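Local coordinates for ferrichrome ABC transporter substrate-binding protein (Staphylococcus pseudintermedius, PDB 5FLY) that probably binds ferric ferrichrome-type siderophores at the cell surface and delivers them to an ABC transporter for iron uptake, at residues A[37-41]-A[261-266]; A[140-144]-A[269-273]; A[160-164]-A[227-232]; A[246-252]-A[275-281]. Residues are numbered along the deposited sequence.

Interaction 1: residues A[37-41]-A[261-266]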
# COMPACT_ATOMS: atom_id res chain seq x y z
N GLY A 37 4.93 -7.31 4.23
CA GLY A 37 6.00 -6.46 4.72
C GLY A 37 5.85 -6.15 6.19
O GLY A 37 6.84 -6.13 6.93
N GLY A 38 4.63 -5.89 6.62
CA GLY A 38 4.38 -5.51 8.00
C GLY A 38 4.67 -6.62 9.00
O GLY A 38 5.20 -6.39 10.09
N LEU A 39 4.30 -7.85 8.64
CA LEU A 39 4.58 -8.97 9.51
C LEU A 39 6.07 -9.30 9.53
O LEU A 39 6.62 -9.63 10.57
CB LEU A 39 3.76 -10.18 9.05
CG LEU A 39 2.28 -10.10 9.42
CD1 LEU A 39 1.48 -11.11 8.57
CD2 LEU A 39 2.08 -10.35 10.92
N LYS A 40 6.74 -9.18 8.39
CA LYS A 40 8.19 -9.39 8.30
C LYS A 40 8.94 -8.34 9.14
O LYS A 40 9.90 -8.65 9.85
CB LYS A 40 8.63 -9.32 6.84
CG LYS A 40 10.14 -9.22 6.61
CD LYS A 40 10.90 -10.38 7.15
CE LYS A 40 12.43 -10.17 7.01
NZ LYS A 40 13.20 -11.28 7.65
N TYR A 41 8.45 -7.11 9.10
CA TYR A 41 9.07 -6.02 9.84
C TYR A 41 9.04 -6.31 11.34
O TYR A 41 9.92 -5.89 12.10
CB TYR A 41 8.34 -4.71 9.53
CG TYR A 41 9.06 -3.46 9.95
CD1 TYR A 41 10.04 -2.90 9.14
CD2 TYR A 41 8.75 -2.82 11.14
CE1 TYR A 41 10.69 -1.74 9.51
CE2 TYR A 41 9.39 -1.66 11.52
CZ TYR A 41 10.36 -1.13 10.70
OH TYR A 41 11.01 0.03 11.06
N ASP A 261 3.34 -1.16 3.46
CA ASP A 261 4.01 -1.73 4.63
C ASP A 261 5.18 -0.83 5.09
O ASP A 261 5.66 0.02 4.35
CB ASP A 261 4.55 -3.10 4.26
CG ASP A 261 5.59 -3.00 3.19
OD1 ASP A 261 5.21 -2.94 2.00
OD2 ASP A 261 6.80 -2.89 3.54
N PRO A 262 5.69 -1.06 6.31
CA PRO A 262 6.78 -0.20 6.81
C PRO A 262 8.04 -0.16 5.93
O PRO A 262 8.69 0.89 5.91
CB PRO A 262 7.10 -0.81 8.19
CG PRO A 262 5.77 -1.44 8.62
CD PRO A 262 5.17 -1.97 7.35
N TYR A 263 8.43 -1.25 5.27
CA TYR A 263 9.62 -1.21 4.41
C TYR A 263 9.36 -0.28 3.24
O TYR A 263 10.15 0.61 2.94
CB TYR A 263 10.00 -2.60 3.89
CG TYR A 263 10.48 -3.57 4.94
CD1 TYR A 263 11.79 -3.53 5.41
CD2 TYR A 263 9.63 -4.56 5.42
CE1 TYR A 263 12.23 -4.43 6.36
CE2 TYR A 263 10.06 -5.47 6.36
CZ TYR A 263 11.36 -5.40 6.84
OH TYR A 263 11.80 -6.31 7.78
N THR A 264 8.22 -0.47 2.59
CA THR A 264 7.86 0.33 1.43
C THR A 264 7.67 1.78 1.84
O THR A 264 8.09 2.68 1.12
CB THR A 264 6.58 -0.18 0.75
OG1 THR A 264 6.77 -1.53 0.30
CG2 THR A 264 6.24 0.69 -0.44
N LEU A 265 7.05 1.99 3.00
CA LEU A 265 6.82 3.34 3.52
C LEU A 265 8.15 4.08 3.69
O LEU A 265 8.27 5.23 3.30
CB LEU A 265 6.05 3.28 4.84
CG LEU A 265 4.56 2.92 4.78
CD1 LEU A 265 4.02 2.66 6.21
CD2 LEU A 265 3.73 3.98 4.08
N ASP A 266 9.17 3.42 4.25
CA ASP A 266 10.47 4.08 4.43
C ASP A 266 11.06 4.50 3.09
O ASP A 266 11.53 5.63 2.93
CB ASP A 266 11.45 3.17 5.18
CG ASP A 266 11.16 3.08 6.68
OD1 ASP A 266 10.47 3.98 7.22
OD2 ASP A 266 11.66 2.12 7.32
O HOH W 1 3.80 -5.65 2.18
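D261 comes first, just before helix 262-278, and does the work of an N-cap. Its OD2 accepts from T264 N at 3.0 Å and weakly from Y263 N at 2.9 Å, while its OD1 accepts from T264 OG1 at 2.7 Å, so the short carboxylate caps two first-turn amides. Its CB rests 3.7 Å from G37 CA and 3.7 Å from G38 N. Glycine suits 37 because a CB there would lie 2.3 Å from D261 CG. The CA atoms of G38 and D261 lie 5.1 Å apart. One water is held by G37 N (2.9 Å) and, weakly, by D261 OD1 (3.1 Å). P262 follows, well placed in a first turn where its missing amide proton costs nothing. Its CD packs 3.7 Å from G38 CA, and its CB makes a CH-pi contact 3.7 Å from the centroid of the Y41 ring. Here the carboxy-terminal helix of a class III solute-binding protein meets a short helix of the N-terminal lobe, the local axes crossing at 99°; W133 of the long helix 127-152 also packs on P262 and Y41. Y263 then reaches across: the edge of Y41 points at its face in a T-shaped pair, centroids 5.1 Å apart, while its CE2 lies 3.3 Å from G37 O and its OH 3.5 Å from K40 CG. A turn on, D266 OD2 lies 4.3 Å from Y41 OH.

Interaction 2: residues A[140-144]-A[269-273]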
# COMPACT_ATOMS: atom_id res chain seq x y z
N GLN A 140 8.96 11.81 12.19
CA GLN A 140 9.75 12.03 10.98
C GLN A 140 8.91 12.71 9.90
O GLN A 140 9.35 13.71 9.29
CB GLN A 140 10.30 10.70 10.46
CG GLN A 140 11.00 10.79 9.11
CD GLN A 140 12.27 11.59 9.19
OE1 GLN A 140 13.16 11.27 9.97
NE2 GLN A 140 12.35 12.66 8.41
N THR A 141 7.71 12.18 9.65
CA THR A 141 6.90 12.68 8.54
C THR A 141 6.28 14.04 8.85
O THR A 141 6.00 14.83 7.94
CB THR A 141 5.79 11.67 8.13
OG1 THR A 141 4.97 11.31 9.25
CG2 THR A 141 6.41 10.41 7.52
N ALA A 142 6.11 14.34 10.13
CA ALA A 142 5.68 15.68 10.53
C ALA A 142 6.72 16.71 10.09
O ALA A 142 6.37 17.76 9.56
CB ALA A 142 5.46 15.76 12.04
N GLN A 143 8.00 16.39 10.29
CA GLN A 143 9.06 17.30 9.86
C GLN A 143 9.13 17.35 8.34
O GLN A 143 9.24 18.43 7.75
CB GLN A 143 10.41 16.89 10.44
CG GLN A 143 11.54 17.87 10.15
CD GLN A 143 11.26 19.28 10.66
OE1 GLN A 143 10.95 19.48 11.84
NE2 GLN A 143 11.37 20.26 9.77
N ASP A 144 9.04 16.20 7.69
CA ASP A 144 9.00 16.16 6.23
C ASP A 144 7.91 17.07 5.66
O ASP A 144 8.14 17.77 4.67
CB ASP A 144 8.77 14.74 5.73
CG ASP A 144 9.85 13.77 6.14
OD1 ASP A 144 10.98 14.19 6.47
OD2 ASP A 144 9.57 12.55 6.12
N ARG A 269 8.83 7.27 1.33
CA ARG A 269 8.90 8.53 2.07
C ARG A 269 10.14 9.26 1.60
O ARG A 269 10.10 10.44 1.26
CB ARG A 269 8.97 8.30 3.58
CG ARG A 269 9.03 9.58 4.40
CD ARG A 269 9.56 9.35 5.82
NE ARG A 269 10.91 8.79 5.82
CZ ARG A 269 12.02 9.48 5.62
NH1 ARG A 269 11.98 10.79 5.41
NH2 ARG A 269 13.20 8.86 5.61
N LYS A 270 11.25 8.53 1.56
CA LYS A 270 12.53 9.12 1.21
C LYS A 270 12.54 9.62 -0.22
O LYS A 270 12.98 10.75 -0.50
CB LYS A 270 13.65 8.09 1.41
CG LYS A 270 15.05 8.68 1.47
CD LYS A 270 16.10 7.59 1.67
CE LYS A 270 15.98 6.91 3.03
NZ LYS A 270 17.04 5.87 3.20
N ASP A 271 12.03 8.79 -1.12
CA ASP A 271 12.05 9.11 -2.55
C ASP A 271 11.13 10.28 -2.84
O ASP A 271 11.50 11.19 -3.57
CB ASP A 271 11.64 7.90 -3.38
CG ASP A 271 11.77 8.15 -4.87
OD1 ASP A 271 12.88 8.53 -5.32
OD2 ASP A 271 10.77 7.98 -5.61
N LEU A 272 9.93 10.27 -2.26
CA LEU A 272 8.97 11.33 -2.51
C LEU A 272 9.47 12.65 -1.97
O LEU A 272 9.34 13.68 -2.61
CB LEU A 272 7.61 11.00 -1.90
CG LEU A 272 6.81 9.95 -2.64
CD1 LEU A 272 5.59 9.59 -1.81
CD2 LEU A 272 6.41 10.46 -4.02
N LYS A 273 10.02 12.63 -0.76
CA LYS A 273 10.54 13.86 -0.20
C LYS A 273 11.62 14.44 -1.10
O LYS A 273 11.62 15.64 -1.38
CB LYS A 273 11.10 13.65 1.20
CG LYS A 273 11.57 14.94 1.86
CD LYS A 273 12.00 14.70 3.29
CE LYS A 273 12.30 16.00 4.02
NZ LYS A 273 12.75 15.73 5.41
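This is a salt-bridge contact between two nearly parallel helices, the long helix 127-152 and the carboxy-terminal helix 262-278. The short segments run at 7° to each other with their axes 11.8 Å apart, a separation too wide for close backbone packing and suited to long basic side chains that span the gap. D144 is the acidic centre: its OD1 accepts from K273 NZ at 2.6 Å and its OD2 from R269 NH1 at 3.1 Å. R269 and K273 stand one helical turn apart, so both can reach the same carboxylate. K273 is almost fully extended, all its chi angles near t, whereas R269 bends at chi3 (p) to bring the edge of its guanidinium to D144. In class III solute-binding proteins a long helix joins the two lobes, and helix 127-152 fits that description; here it is tied to the helix that ends the chain. K273 NZ has a second acidic partner in D147, a little further along helix 127-152. Q140 adds to the network from one turn before D144, its NE2 donating to D144 OD1 at 2.8 Å, while its CG lies over one face of the R269 guanidinium. The aliphatic part of R269 is used too: its CD packs 3.7 Å from T141 CG2, a methyl that suits this buried position, while T141 OG1 bonds back to W137 O in its own helix.

Interaction 3: residues A[160-164]-A[227-232]. With 7PG (2,5,8,11,14,17,20,23-octaoxapentacosan-25-ol), chain P.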
# COMPACT_ATOMS: atom_id res chain seq x y z
N ILE A 160 -2.13 11.29 -7.98
CA ILE A 160 -1.37 10.10 -8.35
C ILE A 160 -2.08 9.37 -9.46
O ILE A 160 -3.21 8.89 -9.27
CB ILE A 160 -1.16 9.11 -7.16
CG1 ILE A 160 -0.63 9.83 -5.92
CG2 ILE A 160 -0.22 8.00 -7.57
CD1 ILE A 160 -0.84 9.04 -4.65
N PHE A 161 -1.44 9.31 -10.62
CA PHE A 161 -1.86 8.42 -11.68
C PHE A 161 -0.97 7.17 -11.72
O PHE A 161 0.22 7.23 -11.37
CB PHE A 161 -1.81 9.12 -13.03
CG PHE A 161 -2.81 10.25 -13.20
CD1 PHE A 161 -4.18 10.04 -13.06
CD2 PHE A 161 -2.36 11.52 -13.53
CE1 PHE A 161 -5.08 11.10 -13.24
CE2 PHE A 161 -3.24 12.57 -13.70
CZ PHE A 161 -4.60 12.37 -13.56
N GLU A 162 -1.55 6.04 -12.10
CA GLU A 162 -0.73 4.88 -12.44
C GLU A 162 -1.03 4.41 -13.85
O GLU A 162 -2.20 4.24 -14.22
CB GLU A 162 -0.95 3.71 -11.47
CG GLU A 162 -0.20 2.44 -11.89
CD GLU A 162 -0.19 1.34 -10.85
OE1 GLU A 162 -0.92 1.46 -9.83
OE2 GLU A 162 0.54 0.36 -11.06
N ASP A 163 0.04 4.21 -14.60
CA ASP A 163 0.03 3.63 -15.94
C ASP A 163 0.22 2.11 -15.79
O ASP A 163 1.28 1.65 -15.39
CB ASP A 163 1.14 4.30 -16.78
CG ASP A 163 1.50 3.53 -18.05
OD1 ASP A 163 0.59 3.12 -18.80
OD2 ASP A 163 2.73 3.39 -18.33
N PHE A 164 -0.84 1.35 -16.06
CA PHE A 164 -0.79 -0.09 -15.87
C PHE A 164 -1.65 -0.80 -16.91
O PHE A 164 -2.83 -0.50 -17.04
CB PHE A 164 -1.26 -0.47 -14.47
CG PHE A 164 -1.24 -1.95 -14.22
CD1 PHE A 164 -0.07 -2.59 -13.87
CD2 PHE A 164 -2.40 -2.71 -14.37
CE1 PHE A 164 -0.04 -3.95 -13.66
CE2 PHE A 164 -2.37 -4.09 -14.15
CZ PHE A 164 -1.20 -4.69 -13.79
N ALA A 227 8.69 0.44 -19.00
CA ALA A 227 7.64 0.91 -19.90
C ALA A 227 8.06 2.21 -20.59
O ALA A 227 8.73 3.06 -19.99
CB ALA A 227 6.36 1.12 -19.12
N ALA A 228 7.65 2.37 -21.85
CA ALA A 228 7.85 3.63 -22.56
C ALA A 228 6.96 4.70 -21.93
O ALA A 228 6.06 4.38 -21.16
CB ALA A 228 7.52 3.49 -24.03
N GLN A 229 7.23 5.96 -22.25
CA GLN A 229 6.38 7.04 -21.74
C GLN A 229 4.90 6.74 -21.93
O GLN A 229 4.50 6.32 -23.02
CB GLN A 229 6.70 8.36 -22.44
CG GLN A 229 5.90 9.53 -21.91
CD GLN A 229 6.24 10.83 -22.59
OE1 GLN A 229 6.61 10.84 -23.77
NE2 GLN A 229 6.15 11.93 -21.85
N PRO A 230 4.07 6.96 -20.89
CA PRO A 230 2.64 6.72 -21.04
C PRO A 230 2.02 7.64 -22.08
O PRO A 230 2.42 8.81 -22.23
CB PRO A 230 2.08 7.03 -19.64
CG PRO A 230 3.21 6.85 -18.75
CD PRO A 230 4.39 7.36 -19.51
N GLU A 231 1.03 7.11 -22.80
CA GLU A 231 0.42 7.86 -23.87
C GLU A 231 -0.21 9.17 -23.36
O GLU A 231 -0.19 10.18 -24.05
CB GLU A 231 -0.63 7.00 -24.58
CG GLU A 231 -0.09 5.67 -25.11
CD GLU A 231 1.07 5.83 -26.09
OE1 GLU A 231 1.16 6.89 -26.76
OE2 GLU A 231 1.90 4.89 -26.19
N PHE A 232 -0.73 9.15 -22.13
CA PHE A 232 -1.47 10.30 -21.62
C PHE A 232 -0.55 11.48 -21.27
O PHE A 232 -1.04 12.58 -21.04
CB PHE A 232 -2.35 9.92 -20.41
CG PHE A 232 -1.60 9.64 -19.13
CD1 PHE A 232 -1.19 10.68 -18.31
CD2 PHE A 232 -1.39 8.34 -18.69
CE1 PHE A 232 -0.52 10.44 -17.11
CE2 PHE A 232 -0.74 8.08 -17.48
CZ PHE A 232 -0.31 9.14 -16.70
C2 7PG P . -0.54 -4.97 -7.11
O1 7PG P . -0.08 -4.70 -8.40
C3 7PG P . -0.75 -3.65 -9.02
C4 7PG P . -1.79 -4.19 -10.00
O2 7PG P . -2.21 -3.19 -10.89
C5 7PG P . -2.66 -2.01 -10.28
C6 7PG P . -3.83 -1.40 -11.04
O3 7PG P . -4.72 -0.80 -10.13
C7 7PG P . -5.68 -1.64 -9.56
C8 7PG P . -6.33 -0.91 -8.37
O4 7PG P . -7.22 -1.73 -7.65
C9 7PG P . -6.65 -2.89 -7.13
C10 7PG P . -7.35 -3.40 -5.86
O5 7PG P . -6.35 -4.01 -5.08
C11 7PG P . -6.65 -4.30 -3.74
C12 7PG P . -5.35 -4.43 -2.95
O6 7PG P . -5.29 -3.45 -1.94
C13 7PG P . -4.54 -2.29 -2.20
C14 7PG P . -3.05 -2.62 -2.24
O7 7PG P . -2.35 -1.63 -1.55
C15 7PG P . -1.15 -2.05 -0.96
O HOH W 2 3.74 3.03 -20.91
O HOH W 3 0.72 3.87 -21.72
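Two waters set the polar side of this contact, both next to the carboxylate of D163. One water lies 2.8 Å from D163 OD2 and 2.7 Å from A228 O, placed to bridge them; the other donates to D163 OD1 at 3.0 Å and accepts weakly from E231 N at 3.4 Å. An aspartate suits the place because its two oxygens can address the loop through separate waters. Van der Waals contacts with the same residue come from P230, whose CG lies 3.5 Å from D163 OD2, and from A227, whose CB is 4.4 Å from that oxygen. Aromatic packing lies deeper. The rings of F161 and F232 meet obliquely, centroids 5.6 Å apart and planes at 66°, with F161 CB 4.0 Å from F232 CZ. The strand, part of the mixed sheet of the C-terminal lobe, sends F161 and D163 toward loop 227-232 and E162 away from it, as beta geometry dictates; W238 meets F232 edge-to-face and I168 of strand 167-171 also packs on it. Ligand contacts fall to E162, pointing away from the loop, and F164, out of its reach. The bound polyether occupies a pocket that includes E162 and F164, probably the siderophore site: its O2 lies over one face of the F164 ring, 3.4 Å from F164 CE2, and its C5 is 3.9 Å from E162 OE1. R177, Y171 and W258 hold the E162 carboxylate.

Interaction 4: residues A[246-252]-A[275-281]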
# COMPACT_ATOMS: atom_id res chain seq x y z
N ASN A 246 4.27 24.11 -14.70
CA ASN A 246 5.14 24.49 -13.58
C ASN A 246 6.30 23.51 -13.37
O ASN A 246 7.12 23.71 -12.47
CB ASN A 246 4.32 24.59 -12.28
CG ASN A 246 3.39 25.80 -12.26
OD1 ASN A 246 3.62 26.79 -12.96
ND2 ASN A 246 2.33 25.71 -11.46
N LYS A 247 6.38 22.48 -14.20
CA LYS A 247 7.38 21.40 -14.06
C LYS A 247 7.29 20.73 -12.68
O LYS A 247 8.30 20.43 -12.03
CB LYS A 247 8.78 21.95 -14.34
CG LYS A 247 8.91 22.40 -15.80
CD LYS A 247 10.21 23.09 -16.10
CE LYS A 247 10.21 23.60 -17.53
NZ LYS A 247 11.30 24.58 -17.78
N TYR A 248 6.05 20.50 -12.28
CA TYR A 248 5.71 19.84 -11.03
C TYR A 248 5.12 18.45 -11.32
O TYR A 248 4.13 18.05 -10.71
CB TYR A 248 4.70 20.68 -10.24
CG TYR A 248 5.29 21.83 -9.45
CD1 TYR A 248 6.62 22.22 -9.60
CD2 TYR A 248 4.50 22.52 -8.54
CE1 TYR A 248 7.14 23.27 -8.84
CE2 TYR A 248 5.01 23.57 -7.79
CZ TYR A 248 6.33 23.94 -7.94
OH TYR A 248 6.82 24.99 -7.19
N ALA A 249 5.73 17.74 -12.26
CA ALA A 249 5.24 16.42 -12.64
C ALA A 249 6.43 15.48 -12.77
O ALA A 249 7.40 15.79 -13.44
CB ALA A 249 4.44 16.48 -13.96
N PHE A 250 6.36 14.34 -12.09
CA PHE A 250 7.44 13.36 -12.17
C PHE A 250 6.90 11.95 -12.05
O PHE A 250 5.77 11.74 -11.60
CB PHE A 250 8.53 13.61 -11.10
CG PHE A 250 8.06 13.53 -9.66
CD1 PHE A 250 7.61 14.67 -9.00
CD2 PHE A 250 8.12 12.34 -8.96
CE1 PHE A 250 7.20 14.60 -7.66
CE2 PHE A 250 7.72 12.27 -7.63
CZ PHE A 250 7.26 13.40 -6.99
N ASN A 251 7.71 11.00 -12.51
CA ASN A 251 7.37 9.59 -12.46
C ASN A 251 8.01 8.89 -11.28
O ASN A 251 9.11 9.26 -10.83
CB ASN A 251 7.81 8.87 -13.73
CG ASN A 251 7.22 9.46 -14.99
OD1 ASN A 251 6.13 10.01 -14.98
ND2 ASN A 251 7.94 9.32 -16.10
N VAL A 252 7.33 7.87 -10.79
CA VAL A 252 7.91 6.96 -9.81
C VAL A 252 7.75 5.51 -10.27
O VAL A 252 6.92 5.21 -11.11
CB VAL A 252 7.27 7.14 -8.42
CG1 VAL A 252 7.47 8.56 -7.89
CG2 VAL A 252 5.79 6.81 -8.47
N GLN A 275 12.15 13.98 -4.35
CA GLN A 275 11.67 14.46 -5.63
C GLN A 275 10.81 15.72 -5.45
O GLN A 275 10.87 16.63 -6.28
CB GLN A 275 10.90 13.36 -6.37
CG GLN A 275 11.80 12.20 -6.80
CD GLN A 275 11.28 11.44 -8.02
OE1 GLN A 275 11.11 12.02 -9.09
NE2 GLN A 275 11.04 10.15 -7.85
N LEU A 276 10.05 15.81 -4.36
CA LEU A 276 9.23 16.99 -4.11
C LEU A 276 10.11 18.22 -3.83
O LEU A 276 9.82 19.31 -4.31
CB LEU A 276 8.25 16.75 -2.96
CG LEU A 276 7.09 15.80 -3.31
CD1 LEU A 276 6.38 15.31 -2.07
CD2 LEU A 276 6.11 16.50 -4.23
N LEU A 277 11.16 18.03 -3.04
CA LEU A 277 12.03 19.15 -2.68
C LEU A 277 12.91 19.57 -3.87
O LEU A 277 13.42 20.70 -3.88
CB LEU A 277 12.89 18.79 -1.48
CG LEU A 277 12.20 18.69 -0.12
CD1 LEU A 277 13.20 18.36 0.95
CD2 LEU A 277 11.44 19.97 0.23
N ALA A 278 13.07 18.69 -4.85
CA ALA A 278 13.89 18.97 -6.04
C ALA A 278 13.12 19.76 -7.10
O ALA A 278 13.71 20.31 -8.04
CB ALA A 278 14.40 17.68 -6.63
N LEU A 279 11.80 19.82 -6.93
CA LEU A 279 10.95 20.56 -7.85
C LEU A 279 11.32 22.05 -7.86
O LEU A 279 11.73 22.59 -6.83
CB LEU A 279 9.46 20.40 -7.49
CG LEU A 279 8.85 19.00 -7.66
CD1 LEU A 279 7.38 19.04 -7.25
CD2 LEU A 279 8.99 18.52 -9.08
N PRO A 280 11.20 22.71 -9.02
CA PRO A 280 10.72 22.17 -10.30
C PRO A 280 11.73 21.29 -11.04
O PRO A 280 12.94 21.43 -10.84
CB PRO A 280 10.42 23.43 -11.11
CG PRO A 280 11.36 24.44 -10.58
CD PRO A 280 11.46 24.16 -9.10
N THR A 281 11.23 20.40 -11.89
CA THR A 281 12.09 19.56 -12.72
C THR A 281 12.81 20.39 -13.78
O THR A 281 12.35 21.48 -14.13
CB THR A 281 11.29 18.44 -13.43
OG1 THR A 281 10.37 19.01 -14.37
CG2 THR A 281 10.51 17.59 -12.41
O HOH W 4 7.81 18.15 -14.64
O HOH W 5 11.36 10.76 -11.55
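The backbone of 246-252 leaves a helix and enters strand 249-253, while 275-281 runs off the end of helix 262-278 into the C-terminal tail. K247, with positive phi, closes the preceding helix in a Schellman motif. A cis peptide precedes P280, and beyond it T281 N donates to K247 O at 2.9 Å. P280 CA also makes a CH...O contact of 3.4 Å with K247 O. Water adds two further links: one joins A249 O and T281 OG1, 2.7 Å from each, and another donates to N251 O and to Q275 OE1, both at 2.8 Å. Strand 249-253 is an outermost strand of the mixed sheet in the C-terminal lobe, and the last helix covers it here. F250 suits the buried place between the two, its flat ring receiving Q275 CB in a CH-pi contact 3.8 Å from the centroid. L276 CD2 approaches F250 CE1 at 4.1 Å, and L279 CD2 approaches F250 CD1 at 4.1 Å. Q275 NE2 bonds back to D271. Near the tail, L279 CD1 lies over one face of the Y248 ring and P280 CB meets its edge, 4.0 Å from CE1.

How the interactions relate
From the N terminus, 37-41 in the first lobe opens the widest loop, closed by interaction 1 at the start of helix 262-278. Segment 140-144 opens the next within it, but interaction 2 closes further along that helix, so the two cross. Interaction 3 opens at strand 158-164 and closes at 227-232, nested inside both. Interaction 4 opens after it, at 246-252, and closes at the C terminus, crossing interactions 1 and 2. Helix 262-278 thus serves three contacts in succession, with the N-terminal lobe, the long helix and the C-terminal sheet. Interactions 2 and 4 touch where L272 packs on F250; interactions 3 and 4 reach the same sheet without touching.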